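Local structure of uncharacterized protein (Staphylococcus aureus subsp. aureus Mu50, 4QPV) at residues A[137-141]-A[253-258]; A[148-154]-A[240-244]; A[173-178]-A[219-225]; A[245-249]-A[284-288]. The protein is of unknown function but belongs to the DUF1672 family, whose unique fold is built from repeats of a kinked helix followed by three beta strands. The contacts are given in a common frame with arbitrary orientation. Where two conformers were deposited one is given. Numbering follows the deposited sequence.

Interaction 1: residues A[137-141]-A[253-258]; sequences ELDNL and NIPHDL
Pro255 and Ile254 form the apolar centre of this helix-on-loop contact, in which helix 135-147, probably the second arm of the kinked helix (with 116-133) in this kinked-helix-beta-beta-beta fold, packs against the loop from helix 234-249 to strand 259-265. Residues 137-141 are regular helix, and Glu137 lies nearest Ile254, CA to CA 4.8 Å. Leu138 (mt) sets CD2 3.7 Å from Pro255 CG and 3.9 Å from Leu258 CD1. One turn on, Leu141 (tp) brings CB to 3.8 Å from Pro255 CD, while its CA is 3.8 Å from Ile254 CG2. Val221 of strand 220-227 touches Leu138, Leu141 and Leu258, so the cluster continues into the sheet. Pro255 (phi/psi -74/78) centres an inverse gamma turn, with His256 N bonded to Ile254 O at 2.8 Å, and a type I turn runs from Pro255 to Leu258. Toward solvent, Glu137 extends along the proline, OE1 3.6 Å from Pro255 CB, and meets a like charge, its OE1 being 2.9 Å from Asp257 OD1; His134 gives Glu137 a weak hydrogen bond. Water 1 lies 3.1 Å from Glu137 OE2 and 3.0 Å from Ile254 O. At the outer edge, Asn140 ND2 donates a nearly straight 2.9 Å hydrogen bond to Asn253 O.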
loop_
_atom_site.group_PDB
_atom_site.type_symbol
_atom_site.label_atom_id
_atom_site.label_comp_id
_atom_site.label_asym_id
_atom_site.label_seq_id
_atom_site.Cartn_x
_atom_site.Cartn_y
_atom_site.Cartn_z
ATOM N N GLU A 137 3.796 -1.865 -17.034
ATOM C CA GLU A 137 4.928 -0.989 -16.665
ATOM C C GLU A 137 5.363 -1.212 -15.225
ATOM O O GLU A 137 6.559 -1.276 -14.927
ATOM C CB GLU A 137 4.480 0.483 -16.759
ATOM C CG GLU A 137 4.739 1.229 -18.035
ATOM C CD GLU A 137 4.267 2.668 -17.912
ATOM O OE1 GLU A 137 3.611 3.031 -16.900
ATOM O OE2 GLU A 137 4.555 3.436 -18.854
ATOM N N LEU A 138 4.380 -1.265 -14.316
ATOM C CA LEU A 138 4.678 -1.428 -12.891
ATOM C C LEU A 138 5.245 -2.843 -12.625
ATOM O O LEU A 138 6.209 -2.972 -11.876
ATOM C CB LEU A 138 3.433 -1.121 -12.041
ATOM C CG LEU A 138 3.093 0.382 -11.969
ATOM C CD1 LEU A 138 1.665 0.602 -11.439
ATOM C CD2 LEU A 138 4.117 1.136 -11.096
ATOM N N ASP A 139 4.696 -3.880 -13.291
ATOM C CA ASP A 139 5.230 -5.244 -13.169
ATOM C C ASP A 139 6.665 -5.301 -13.723
ATOM O O ASP A 139 7.519 -5.957 -13.132
ATOM C CB ASP A 139 4.317 -6.256 -13.851
ATOM C CG ASP A 139 2.962 -6.450 -13.163
ATOM O OD1 ASP A 139 2.799 -5.975 -11.995
ATOM O OD2 ASP A 139 2.094 -7.151 -13.747
ATOM N N ASN A 140 6.960 -4.544 -14.800
ATOM C CA ASN A 140 8.331 -4.472 -15.314
ATOM C C ASN A 140 9.254 -3.835 -14.288
ATOM O O ASN A 140 10.381 -4.301 -14.135
ATOM C CB ASN A 140 8.417 -3.701 -16.610
ATOM C CG ASN A 140 7.815 -4.418 -17.776
ATOM O OD1 ASN A 140 7.695 -5.656 -17.797
ATOM N ND2 ASN A 140 7.423 -3.645 -18.776
ATOM N N LEU A 141 8.782 -2.777 -13.589
ATOM C CA LEU A 141 9.580 -2.135 -12.542
ATOM C C LEU A 141 9.876 -3.139 -11.413
ATOM O O LEU A 141 11.021 -3.207 -10.938
ATOM C CB LEU A 141 8.885 -0.867 -11.981
ATOM C CG LEU A 141 9.614 -0.127 -10.823
ATOM C CD1 LEU A 141 11.034 0.335 -11.247
ATOM C CD2 LEU A 141 8.820 1.077 -10.360
ATOM N N ASN A 253 10.969 0.051 -20.605
ATOM C CA ASN A 253 9.701 -0.601 -20.276
ATOM C C ASN A 253 9.142 -0.294 -18.868
ATOM O O ASN A 253 8.089 -0.832 -18.515
ATOM C CB ASN A 253 9.863 -2.119 -20.464
ATOM C CG ASN A 253 10.846 -2.787 -19.519
ATOM O OD1 ASN A 253 11.752 -2.160 -18.949
ATOM N ND2 ASN A 253 10.715 -4.097 -19.373
ATOM N N ILE A 254 9.796 0.581 -18.090
ATOM C CA ILE A 254 9.314 0.902 -16.744
ATOM C C ILE A 254 8.463 2.219 -16.769
ATOM O O ILE A 254 8.375 2.856 -17.832
ATOM C CB ILE A 254 10.461 0.917 -15.697
ATOM C CG1 ILE A 254 11.482 2.053 -15.939
ATOM C CG2 ILE A 254 11.131 -0.469 -15.584
ATOM C CD1 ILE A 254 12.326 2.408 -14.604
ATOM N N PRO A 255 7.824 2.631 -15.633
ATOM C CA PRO A 255 6.915 3.790 -15.680
ATOM C C PRO A 255 7.564 5.180 -15.795
ATOM O O PRO A 255 7.553 5.971 -14.847
ATOM C CB PRO A 255 6.101 3.658 -14.384
ATOM C CG PRO A 255 6.309 2.234 -13.930
ATOM C CD PRO A 255 7.723 1.959 -14.323
ATOM N N HIS A 256 7.997 5.526 -17.019
ATOM C CA HIS A 256 8.491 6.867 -17.351
ATOM C C HIS A 256 7.391 7.923 -17.166
ATOM O O HIS A 256 7.698 9.046 -16.780
ATOM C CB HIS A 256 8.999 6.907 -18.798
ATOM C CG HIS A 256 10.325 6.239 -18.963
ATOM N ND1 HIS A 256 11.478 6.969 -19.200
ATOM C CD2 HIS A 256 10.641 4.925 -18.909
ATOM C CE1 HIS A 256 12.452 6.079 -19.281
ATOM N NE2 HIS A 256 11.994 4.836 -19.115
ATOM N N ASP A 257 6.115 7.553 -17.426
ATOM C CA ASP A 257 4.966 8.460 -17.321
ATOM C C ASP A 257 4.460 8.642 -15.864
ATOM O O ASP A 257 3.513 9.401 -15.653
ATOM C CB ASP A 257 3.808 7.984 -18.232
ATOM C CG ASP A 257 3.287 6.578 -17.955
ATOM O OD1 ASP A 257 3.779 5.929 -16.994
ATOM O OD2 ASP A 257 2.394 6.122 -18.699
ATOM N N LEU A 258 5.071 7.955 -14.865
ATOM C CA LEU A 258 4.680 8.156 -13.466
ATOM C C LEU A 258 5.771 8.927 -12.731
ATOM O O LEU A 258 6.864 9.099 -13.266
ATOM C CB LEU A 258 4.399 6.804 -12.735
ATOM C CG LEU A 258 3.305 5.907 -13.328
ATOM C CD1 LEU A 258 3.083 4.667 -12.458
ATOM C CD2 LEU A 258 1.986 6.661 -13.510
HETATM O O HOH W 1 7.014 2.478 -20.509
#

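Interaction 2: residues A[148-154]-A[240-244]; sequences YKSKYKY and EMIDF
Phe244, on helix 234-249, is the bump here, and the hollow is made by three tyrosines of residues 148-154. That segment leaves helix 135-147 at Tyr148, makes a type I turn from Ser150 to Lys153, and enters an extended conformation at Tyr154; Lys153, with positive phi (51°), leads the chain out of the turn. Tyr152 CA is nearest Glu240 CA, at 6.6 Å. The Phe244 side chain (chi1 t) slides under Tyr152 (chi1 m): its CB sits over the Tyr152 ring face, 3.6 Å from the centroid, and the two rings, 22° apart in plane, barely overlap. Tyr148 CB closes one part of the hollow 3.7 Å from Phe244 CE1, and Tyr154 (chi1 p) another, its CE2 3.7 Å from Phe244 CE2. Selenomethionine Met241 reaches back, CE 3.9 Å from Tyr152 CB. At the ring's edge Tyr152 OH donates to Asp243 OD2 at 2.6 Å. Water 2 links Lys151 O and Glu240 OE2, 2.7 Å from each; Glu240 also salt-bridges Lys229. The result is an aromatic cluster joining a helix-to-strand turn to the helix packed on strand 259-265.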
loop_
_atom_site.group_PDB
_atom_site.type_symbol
_atom_site.label_atom_id
_atom_site.label_comp_id
_atom_site.label_asym_id
_atom_site.label_seq_id
_atom_site.Cartn_x
_atom_site.Cartn_y
_atom_site.Cartn_z
ATOM N N TYR A 148 18.235 -6.114 -9.637
ATOM C CA TYR A 148 19.378 -5.378 -9.098
ATOM C C TYR A 148 19.612 -5.420 -7.592
ATOM O O TYR A 148 20.532 -4.719 -7.113
ATOM C CB TYR A 148 19.282 -3.921 -9.582
ATOM C CG TYR A 148 19.600 -3.789 -11.057
ATOM C CD1 TYR A 148 20.917 -3.835 -11.517
ATOM C CD2 TYR A 148 18.585 -3.684 -12.004
ATOM C CE1 TYR A 148 21.212 -3.753 -12.878
ATOM C CE2 TYR A 148 18.870 -3.605 -13.370
ATOM C CZ TYR A 148 20.185 -3.615 -13.799
ATOM O OH TYR A 148 20.470 -3.495 -15.142
ATOM N N LYS A 149 18.846 -6.266 -6.846
ATOM C CA LYS A 149 19.013 -6.320 -5.400
ATOM C C LYS A 149 20.447 -6.755 -5.010
ATOM O O LYS A 149 20.961 -6.230 -4.020
ATOM C CB LYS A 149 17.910 -7.155 -4.712
ATOM C CG LYS A 149 17.845 -8.636 -5.029
ATOM C CD LYS A 149 16.543 -9.232 -4.481
ATOM C CE LYS A 149 16.711 -10.029 -3.206
ATOM N NZ LYS A 149 17.275 -11.384 -3.466
ATOM N N SER A 150 21.101 -7.653 -5.769
ATOM C CA SER A 150 22.468 -8.051 -5.443
ATOM C C SER A 150 23.480 -6.932 -5.734
ATOM O O SER A 150 24.294 -6.602 -4.859
ATOM C CB SER A 150 22.859 -9.330 -6.186
ATOM O OG SER A 150 24.223 -9.604 -5.933
ATOM N N LYS A 151 23.423 -6.353 -6.945
ATOM C CA LYS A 151 24.352 -5.312 -7.372
ATOM C C LYS A 151 24.311 -4.096 -6.422
ATOM O O LYS A 151 25.374 -3.602 -6.059
ATOM C CB LYS A 151 24.046 -4.862 -8.814
ATOM C CG LYS A 151 25.109 -3.902 -9.369
ATOM C CD LYS A 151 24.763 -3.329 -10.724
ATOM C CE LYS A 151 25.911 -2.483 -11.239
ATOM N NZ LYS A 151 25.516 -1.699 -12.443
ATOM N N TYR A 152 23.110 -3.613 -6.062
ATOM C CA TYR A 152 22.969 -2.412 -5.227
ATOM C C TYR A 152 22.705 -2.717 -3.755
ATOM O O TYR A 152 22.419 -1.803 -2.970
ATOM C CB TYR A 152 21.925 -1.461 -5.810
ATOM C CG TYR A 152 22.388 -0.904 -7.142
ATOM C CD1 TYR A 152 23.465 -0.018 -7.217
ATOM C CD2 TYR A 152 21.790 -1.310 -8.335
ATOM C CE1 TYR A 152 23.915 0.471 -8.443
ATOM C CE2 TYR A 152 22.246 -0.843 -9.570
ATOM C CZ TYR A 152 23.303 0.054 -9.619
ATOM O OH TYR A 152 23.735 0.521 -10.834
ATOM N N LYS A 153 22.924 -3.989 -3.370
ATOM C CA LYS A 153 22.949 -4.460 -1.995
ATOM C C LYS A 153 21.715 -4.033 -1.184
ATOM O O LYS A 153 21.828 -3.268 -0.217
ATOM C CB LYS A 153 24.238 -3.958 -1.306
ATOM C CG LYS A 153 25.522 -4.458 -1.978
ATOM C CD LYS A 153 26.748 -3.862 -1.331
ATOM C CE LYS A 153 28.055 -4.379 -1.926
ATOM N NZ LYS A 153 28.251 -3.928 -3.325
ATOM N N TYR A 154 20.544 -4.515 -1.582
ATOM C CA TYR A 154 19.318 -4.205 -0.853
ATOM C C TYR A 154 18.354 -5.403 -0.894
ATOM O O TYR A 154 18.540 -6.361 -1.647
ATOM C CB TYR A 154 18.620 -2.912 -1.419
ATOM C CG TYR A 154 18.146 -3.027 -2.859
ATOM C CD1 TYR A 154 16.953 -3.688 -3.179
ATOM C CD2 TYR A 154 18.863 -2.440 -3.896
ATOM C CE1 TYR A 154 16.534 -3.828 -4.504
ATOM C CE2 TYR A 154 18.472 -2.602 -5.228
ATOM C CZ TYR A 154 17.293 -3.272 -5.526
ATOM O OH TYR A 154 16.931 -3.412 -6.843
ATOM N N GLU A 240 25.833 5.021 -4.979
ATOM C CA GLU A 240 25.229 3.798 -5.523
ATOM C C GLU A 240 23.777 4.029 -5.944
ATOM O O GLU A 240 23.374 3.530 -6.992
ATOM C CB GLU A 240 25.326 2.661 -4.503
ATOM C CG GLU A 240 26.732 2.092 -4.439
ATOM C CD GLU A 240 26.978 1.387 -3.125
ATOM O OE1 GLU A 240 27.317 2.070 -2.131
ATOM O OE2 GLU A 240 26.736 0.162 -3.068
HETATM N N MSE A 241 23.027 4.860 -5.180
HETATM C CA MSE A 241 21.626 5.183 -5.483
HETATM C C MSE A 241 21.532 6.102 -6.709
HETATM O O MSE A 241 20.658 5.900 -7.568
HETATM C CB MSE A 241 20.905 5.773 -4.266
HETATM C CG MSE A 241 20.660 4.709 -3.164
HETATM SE SE MSE A 241 19.592 3.163 -3.818
HETATM C CE MSE A 241 20.981 1.867 -4.047
ATOM N N ILE A 242 22.469 7.044 -6.838
ATOM C CA ILE A 242 22.527 7.906 -8.020
ATOM C C ILE A 242 22.756 7.017 -9.238
ATOM O O ILE A 242 22.091 7.187 -10.249
ATOM C CB ILE A 242 23.635 8.993 -7.883
ATOM C CG1 ILE A 242 23.194 10.097 -6.882
ATOM C CG2 ILE A 242 24.021 9.597 -9.263
ATOM C CD1 ILE A 242 24.396 11.016 -6.405
ATOM N N ASP A 243 23.662 6.041 -9.111
ATOM C CA ASP A 243 23.984 5.148 -10.221
ATOM C C ASP A 243 22.797 4.254 -10.574
ATOM O O ASP A 243 22.476 4.123 -11.751
ATOM C CB ASP A 243 25.234 4.317 -9.921
ATOM C CG ASP A 243 25.676 3.510 -11.121
ATOM O OD1 ASP A 243 26.005 4.129 -12.164
ATOM O OD2 ASP A 243 25.708 2.261 -11.015
ATOM N N PHE A 244 22.108 3.694 -9.571
ATOM C CA PHE A 244 20.937 2.884 -9.829
ATOM C C PHE A 244 19.845 3.750 -10.507
ATOM O O PHE A 244 19.240 3.273 -11.455
ATOM C CB PHE A 244 20.435 2.221 -8.528
ATOM C CG PHE A 244 19.307 1.213 -8.670
ATOM C CD1 PHE A 244 19.117 0.512 -9.859
ATOM C CD2 PHE A 244 18.470 0.930 -7.595
ATOM C CE1 PHE A 244 18.100 -0.440 -9.977
ATOM C CE2 PHE A 244 17.448 -0.019 -7.711
ATOM C CZ PHE A 244 17.272 -0.698 -8.901
HETATM O O HOH W 2 26.585 -1.363 -5.307
HETATM O O HOH W 3 24.046 0.254 -2.122
HETATM O O HOH W 4 28.616 -1.020 -1.610
#

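Interaction 3: residues A[173-178]-A[219-225]; sequences EYYYLT and PYVVTTL
Five backbone hydrogen bonds join residues 173-178 to 219-225 as antiparallel neighbours within a mixed five-strand sheet. Tyr176 and Val222 bond reciprocally, Tyr176 N to Val222 O at 3.1 Å and Val222 N to Tyr176 O at 3.0 Å; Thr178 and Tyr220 do the same, Thr178 N to Tyr220 O at 2.9 Å and Tyr220 N to Thr178 O at 3.2 Å. Thr224 N to Tyr174 O, 2.8 Å, adds a fifth bond beyond strand 175-178. Tyr175-Thr223 (CA-CA 4.0 Å) and Leu177-Val221 are non-hydrogen-bonded pairs. The strand axes approach to 4.7 Å with their directions 158° apart. On the face carrying Tyr175, Leu177, Val221 and Thr223, Leu177 (tp) puts CD1 3.5 Å from Val221 CG2, and Tyr175 (chi1 p) puts CD1 3.6 Å from Val221 CG1. Helix 135-147 packs against Tyr175, whose OH bonds to Leu138 O, while helix 116-133 touches Leu177. Across the sheet, Tyr176 (chi1 p) folds over its neighbour strand, CE1 3.7 Å from Val222 CB and CD1 3.7 Å from Thr224 CG2. Strand 259-265 runs parallel on the far side of 220-227. Beyond Thr224, Leu225 CD2 meets the edge of the Tyr174 ring, 3.9 Å from its CD1.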
loop_
_atom_site.group_PDB
_atom_site.type_symbol
_atom_site.label_atom_id
_atom_site.label_comp_id
_atom_site.label_asym_id
_atom_site.label_seq_id
_atom_site.Cartn_x
_atom_site.Cartn_y
_atom_site.Cartn_z
ATOM N N GLU A 173 6.954 -5.937 -2.198
ATOM C CA GLU A 173 8.152 -5.956 -1.353
ATOM C C GLU A 173 9.028 -4.713 -1.545
ATOM O O GLU A 173 9.670 -4.265 -0.597
ATOM C CB GLU A 173 9.006 -7.198 -1.673
ATOM C CG GLU A 173 8.346 -8.533 -1.365
ATOM C CD GLU A 173 8.992 -9.693 -2.097
ATOM O OE1 GLU A 173 8.822 -9.784 -3.333
ATOM O OE2 GLU A 173 9.675 -10.508 -1.438
ATOM N N TYR A 174 9.058 -4.170 -2.781
ATOM C CA TYR A 174 9.970 -3.104 -3.175
ATOM C C TYR A 174 9.433 -1.690 -3.256
ATOM O O TYR A 174 10.245 -0.771 -3.163
ATOM C CB TYR A 174 10.579 -3.483 -4.549
ATOM C CG TYR A 174 11.266 -4.826 -4.490
ATOM C CD1 TYR A 174 12.523 -4.961 -3.901
ATOM C CD2 TYR A 174 10.623 -5.983 -4.933
ATOM C CE1 TYR A 174 13.122 -6.212 -3.750
ATOM C CE2 TYR A 174 11.211 -7.242 -4.778
ATOM C CZ TYR A 174 12.472 -7.347 -4.207
ATOM O OH TYR A 174 13.060 -8.573 -4.029
ATOM N N TYR A 175 8.133 -1.489 -3.463
ATOM C CA TYR A 175 7.607 -0.130 -3.564
ATOM C C TYR A 175 6.133 -0.080 -3.278
ATOM O O TYR A 175 5.451 -1.114 -3.224
ATOM C CB TYR A 175 7.898 0.495 -4.966
ATOM C CG TYR A 175 7.200 -0.184 -6.133
ATOM C CD1 TYR A 175 5.881 0.126 -6.459
ATOM C CD2 TYR A 175 7.881 -1.086 -6.946
ATOM C CE1 TYR A 175 5.244 -0.472 -7.548
ATOM C CE2 TYR A 175 7.265 -1.669 -8.056
ATOM C CZ TYR A 175 5.938 -1.379 -8.337
ATOM O OH TYR A 175 5.307 -1.986 -9.400
ATOM N N TYR A 176 5.639 1.147 -3.109
ATOM C CA TYR A 176 4.210 1.375 -2.966
ATOM C C TYR A 176 3.831 2.514 -3.923
ATOM O O TYR A 176 4.696 3.325 -4.334
ATOM C CB TYR A 176 3.798 1.639 -1.512
ATOM C CG TYR A 176 4.345 2.934 -0.955
ATOM C CD1 TYR A 176 5.639 3.001 -0.441
ATOM C CD2 TYR A 176 3.576 4.098 -0.952
ATOM C CE1 TYR A 176 6.159 4.193 0.053
ATOM C CE2 TYR A 176 4.083 5.298 -0.451
ATOM C CZ TYR A 176 5.373 5.336 0.061
ATOM O OH TYR A 176 5.887 6.514 0.544
ATOM N N LEU A 177 2.546 2.542 -4.306
ATOM C CA LEU A 177 1.990 3.513 -5.246
ATOM C C LEU A 177 0.934 4.358 -4.506
ATOM O O LEU A 177 0.159 3.805 -3.720
ATOM C CB LEU A 177 1.384 2.705 -6.430
ATOM C CG LEU A 177 0.697 3.425 -7.596
ATOM C CD1 LEU A 177 1.690 4.010 -8.530
ATOM C CD2 LEU A 177 -0.089 2.428 -8.423
ATOM N N THR A 178 0.929 5.677 -4.730
ATOM C CA THR A 178 -0.007 6.608 -4.088
ATOM C C THR A 178 -0.847 7.299 -5.166
ATOM O O THR A 178 -0.281 7.802 -6.144
ATOM C CB THR A 178 0.762 7.627 -3.206
ATOM O OG1 THR A 178 1.625 6.923 -2.301
ATOM C CG2 THR A 178 -0.170 8.563 -2.411
ATOM N N PRO A 219 0.394 9.592 -10.568
ATOM C CA PRO A 219 0.627 8.798 -9.349
ATOM C C PRO A 219 2.121 8.733 -9.007
ATOM O O PRO A 219 2.980 8.884 -9.883
ATOM C CB PRO A 219 0.100 7.406 -9.714
ATOM C CG PRO A 219 -0.771 7.602 -10.898
ATOM C CD PRO A 219 -0.220 8.776 -11.634
ATOM N N TYR A 220 2.421 8.531 -7.724
ATOM C CA TYR A 220 3.787 8.446 -7.233
ATOM C C TYR A 220 4.145 7.015 -6.881
ATOM O O TYR A 220 3.392 6.350 -6.163
ATOM C CB TYR A 220 3.963 9.326 -5.979
ATOM C CG TYR A 220 3.980 10.812 -6.251
ATOM C CD1 TYR A 220 2.795 11.527 -6.417
ATOM C CD2 TYR A 220 5.176 11.520 -6.274
ATOM C CE1 TYR A 220 2.808 12.899 -6.682
ATOM C CE2 TYR A 220 5.201 12.893 -6.526
ATOM C CZ TYR A 220 4.015 13.580 -6.726
ATOM O OH TYR A 220 4.054 14.939 -6.952
ATOM N N VAL A 221 5.307 6.563 -7.365
ATOM C CA VAL A 221 5.912 5.278 -7.009
ATOM C C VAL A 221 7.103 5.593 -6.085
ATOM O O VAL A 221 7.979 6.344 -6.487
ATOM C CB VAL A 221 6.361 4.449 -8.236
ATOM C CG1 VAL A 221 7.125 3.198 -7.799
ATOM C CG2 VAL A 221 5.180 4.079 -9.123
ATOM N N VAL A 222 7.119 5.057 -4.855
ATOM C CA VAL A 222 8.229 5.281 -3.914
ATOM C C VAL A 222 8.778 3.914 -3.483
ATOM O O VAL A 222 8.017 3.103 -2.965
ATOM C CB VAL A 222 7.814 6.157 -2.678
ATOM C CG1 VAL A 222 9.013 6.421 -1.772
ATOM C CG2 VAL A 222 7.183 7.491 -3.109
ATOM N N THR A 223 10.076 3.666 -3.674
ATOM C CA THR A 223 10.661 2.385 -3.254
ATOM C C THR A 223 10.832 2.332 -1.717
ATOM O O THR A 223 10.884 3.376 -1.052
ATOM C CB THR A 223 11.982 2.040 -3.981
ATOM O OG1 THR A 223 13.052 2.879 -3.504
ATOM C CG2 THR A 223 11.853 2.042 -5.525
ATOM N N THR A 224 10.904 1.105 -1.176
ATOM C CA THR A 224 11.082 0.821 0.260
ATOM C C THR A 224 12.197 -0.203 0.319
ATOM O O THR A 224 11.951 -1.407 0.432
ATOM C CB THR A 224 9.761 0.326 0.919
ATOM O OG1 THR A 224 9.331 -0.883 0.272
ATOM C CG2 THR A 224 8.641 1.390 0.892
ATOM N N LEU A 225 13.431 0.263 0.112
ATOM C CA LEU A 225 14.584 -0.644 0.080
ATOM C C LEU A 225 15.376 -0.593 1.378
ATOM O O LEU A 225 15.533 0.461 1.991
ATOM C CB LEU A 225 15.504 -0.320 -1.105
ATOM C CG LEU A 225 14.808 -0.202 -2.474
ATOM C CD1 LEU A 225 15.831 0.131 -3.564
ATOM C CD2 LEU A 225 14.022 -1.504 -2.826
#

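Interaction 4: residues A[245-249]-A[284-288]; sequences SEVLK and VGVFN
Val284 comes in on an extended backbone (phi/psi -128/125), its CG1 3.6 Å from the CB of Ser245 on the helix opposite; Ile238 and Met241, earlier on that helix, touch Val284 too. Gly285, still extended, presents its carbonyl to two partners: Ser245 OG (chi1 t) donates to Gly285 O at 2.9 Å, and water 5 donates to the same oxygen at 2.7 Å while accepting from Lys249 NZ at 2.9 Å. At Val286 the chain turns a corner (phi/psi -110/-62). Val286 CA lies 5.4 Å from Ser245 CA, the closest such pair. The Val286 side chain (chi1 t) lodges against the helix with CG1 3.8 Å from Leu248 CB. Val286 and Phe287 both face Val260 of strand 259-265, a classic beta bulge; the contact thus packs helix 234-249 on the face of the mixed sheet formed by strands 259-265 and 282-285. Lys249 stretches along the outside of the bulge, all four chi angles near m or t, bringing CE to 3.6 Å from Val286 O and NZ to 2.9 Å from Glu246 OE2 in a salt bridge within the helix. Phe287 (chi1 m) swings its ring back to the helix backbone, CE1 3.9 Å from Lys249 CA and CZ 3.9 Å from Leu248 O.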
loop_
_atom_site.group_PDB
_atom_site.type_symbol
_atom_site.label_atom_id
_atom_site.label_comp_id
_atom_site.label_asym_id
_atom_site.label_seq_id
_atom_site.Cartn_x
_atom_site.Cartn_y
_atom_site.Cartn_z
ATOM N N SER A 245 19.640 5.028 -10.083
ATOM C CA SER A 245 18.659 5.912 -10.751
ATOM C C SER A 245 19.010 6.068 -12.238
ATOM O O SER A 245 18.126 5.977 -13.099
ATOM C CB SER A 245 18.614 7.287 -10.094
ATOM O OG SER A 245 17.760 8.143 -10.833
ATOM N N GLU A 246 20.302 6.262 -12.542
ATOM C CA GLU A 246 20.751 6.391 -13.932
ATOM C C GLU A 246 20.448 5.117 -14.732
ATOM O O GLU A 246 19.969 5.216 -15.858
ATOM C CB GLU A 246 22.247 6.754 -14.010
ATOM C CG GLU A 246 22.511 8.162 -13.481
ATOM C CD GLU A 246 21.681 9.274 -14.104
ATOM O OE1 GLU A 246 21.660 9.379 -15.350
ATOM O OE2 GLU A 246 21.024 10.021 -13.347
ATOM N N VAL A 247 20.662 3.938 -14.131
ATOM C CA VAL A 247 20.346 2.646 -14.754
ATOM C C VAL A 247 18.815 2.578 -15.061
ATOM O O VAL A 247 18.423 2.293 -16.198
ATOM C CB VAL A 247 20.830 1.469 -13.863
ATOM C CG1 VAL A 247 20.240 0.119 -14.313
ATOM C CG2 VAL A 247 22.351 1.413 -13.825
ATOM N N LEU A 248 17.978 2.920 -14.072
ATOM C CA LEU A 248 16.512 2.919 -14.197
ATOM C C LEU A 248 16.012 3.856 -15.310
ATOM O O LEU A 248 15.146 3.455 -16.096
ATOM C CB LEU A 248 15.865 3.285 -12.843
ATOM C CG LEU A 248 16.051 2.243 -11.748
ATOM C CD1 LEU A 248 15.576 2.759 -10.403
ATOM C CD2 LEU A 248 15.347 0.923 -12.104
ATOM N N LYS A 249 16.590 5.072 -15.427
ATOM C CA LYS A 249 16.206 6.038 -16.476
ATOM C C LYS A 249 16.381 5.474 -17.889
ATOM O O LYS A 249 15.655 5.889 -18.804
ATOM C CB LYS A 249 17.001 7.346 -16.370
ATOM C CG LYS A 249 16.674 8.174 -15.134
ATOM C CD LYS A 249 17.675 9.314 -14.979
ATOM C CE LYS A 249 17.511 9.989 -13.644
ATOM N NZ LYS A 249 18.414 11.163 -13.512
ATOM N N VAL A 284 16.500 9.529 -4.062
ATOM C CA VAL A 284 16.998 9.954 -5.380
ATOM C C VAL A 284 15.836 9.901 -6.370
ATOM O O VAL A 284 15.206 8.851 -6.521
ATOM C CB VAL A 284 18.224 9.146 -5.890
ATOM C CG1 VAL A 284 18.624 9.592 -7.287
ATOM C CG2 VAL A 284 19.415 9.255 -4.937
ATOM N N GLY A 285 15.570 11.022 -7.047
ATOM C CA GLY A 285 14.517 11.064 -8.055
ATOM C C GLY A 285 14.886 10.222 -9.267
ATOM O O GLY A 285 16.063 10.156 -9.645
ATOM N N VAL A 286 13.896 9.513 -9.840
ATOM C CA VAL A 286 14.110 8.726 -11.053
ATOM C C VAL A 286 13.350 9.456 -12.185
ATOM O O VAL A 286 13.972 9.932 -13.141
ATOM C CB VAL A 286 13.727 7.227 -10.924
ATOM C CG1 VAL A 286 13.960 6.489 -12.246
ATOM C CG2 VAL A 286 14.496 6.554 -9.777
ATOM N N PHE A 287 12.013 9.571 -12.041
ATOM C CA PHE A 287 11.150 10.286 -12.985
ATOM C C PHE A 287 10.308 11.286 -12.227
ATOM O O PHE A 287 9.758 10.944 -11.188
ATOM C CB PHE A 287 10.231 9.318 -13.772
ATOM C CG PHE A 287 10.950 8.202 -14.477
ATOM C CD1 PHE A 287 11.941 8.473 -15.423
ATOM C CD2 PHE A 287 10.631 6.875 -14.211
ATOM C CE1 PHE A 287 12.609 7.437 -16.069
ATOM C CE2 PHE A 287 11.303 5.841 -14.859
ATOM C CZ PHE A 287 12.287 6.130 -15.784
ATOM N N ASN A 288 10.196 12.515 -12.733
ATOM C CA ASN A 288 9.378 13.520 -12.054
ATOM C C ASN A 288 8.656 14.391 -13.070
ATOM O O ASN A 288 9.254 14.819 -14.057
ATOM C CB ASN A 288 10.206 14.372 -11.087
ATOM C CG ASN A 288 9.342 15.070 -10.069
ATOM O OD1 ASN A 288 8.973 16.232 -10.235
ATOM N ND2 ASN A 288 8.956 14.360 -9.015
HETATM O O HOH W 5 18.070 11.603 -10.673
#

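In the fold
All four contacts belong to one helix-and-sheet unit, and no ligand or active site is known to tie them together. Interaction 3 is the most central, its centre about 8 Å from the chain's centre. Interaction 1 sits on it, centres 12 Å apart, through the Leu138 O to Tyr175 OH hydrogen bond (2.8 Å) and Leu141 CD2 on Val221 CG1 (3.7 Å). Interaction 4 adjoins interaction 1 where Ile254 CD1 comes 3.4 Å from Leu248 O, and it shares helix 234-249 with interaction 2, where Tyr152 OH is 3.4 Å from Val247 CG2. Interaction 2 returns to interaction 3 through Tyr154 CD1 and Leu225 CD2, 3.7 Å apart. Interactions 3 and 4 reach the same sheet without touching.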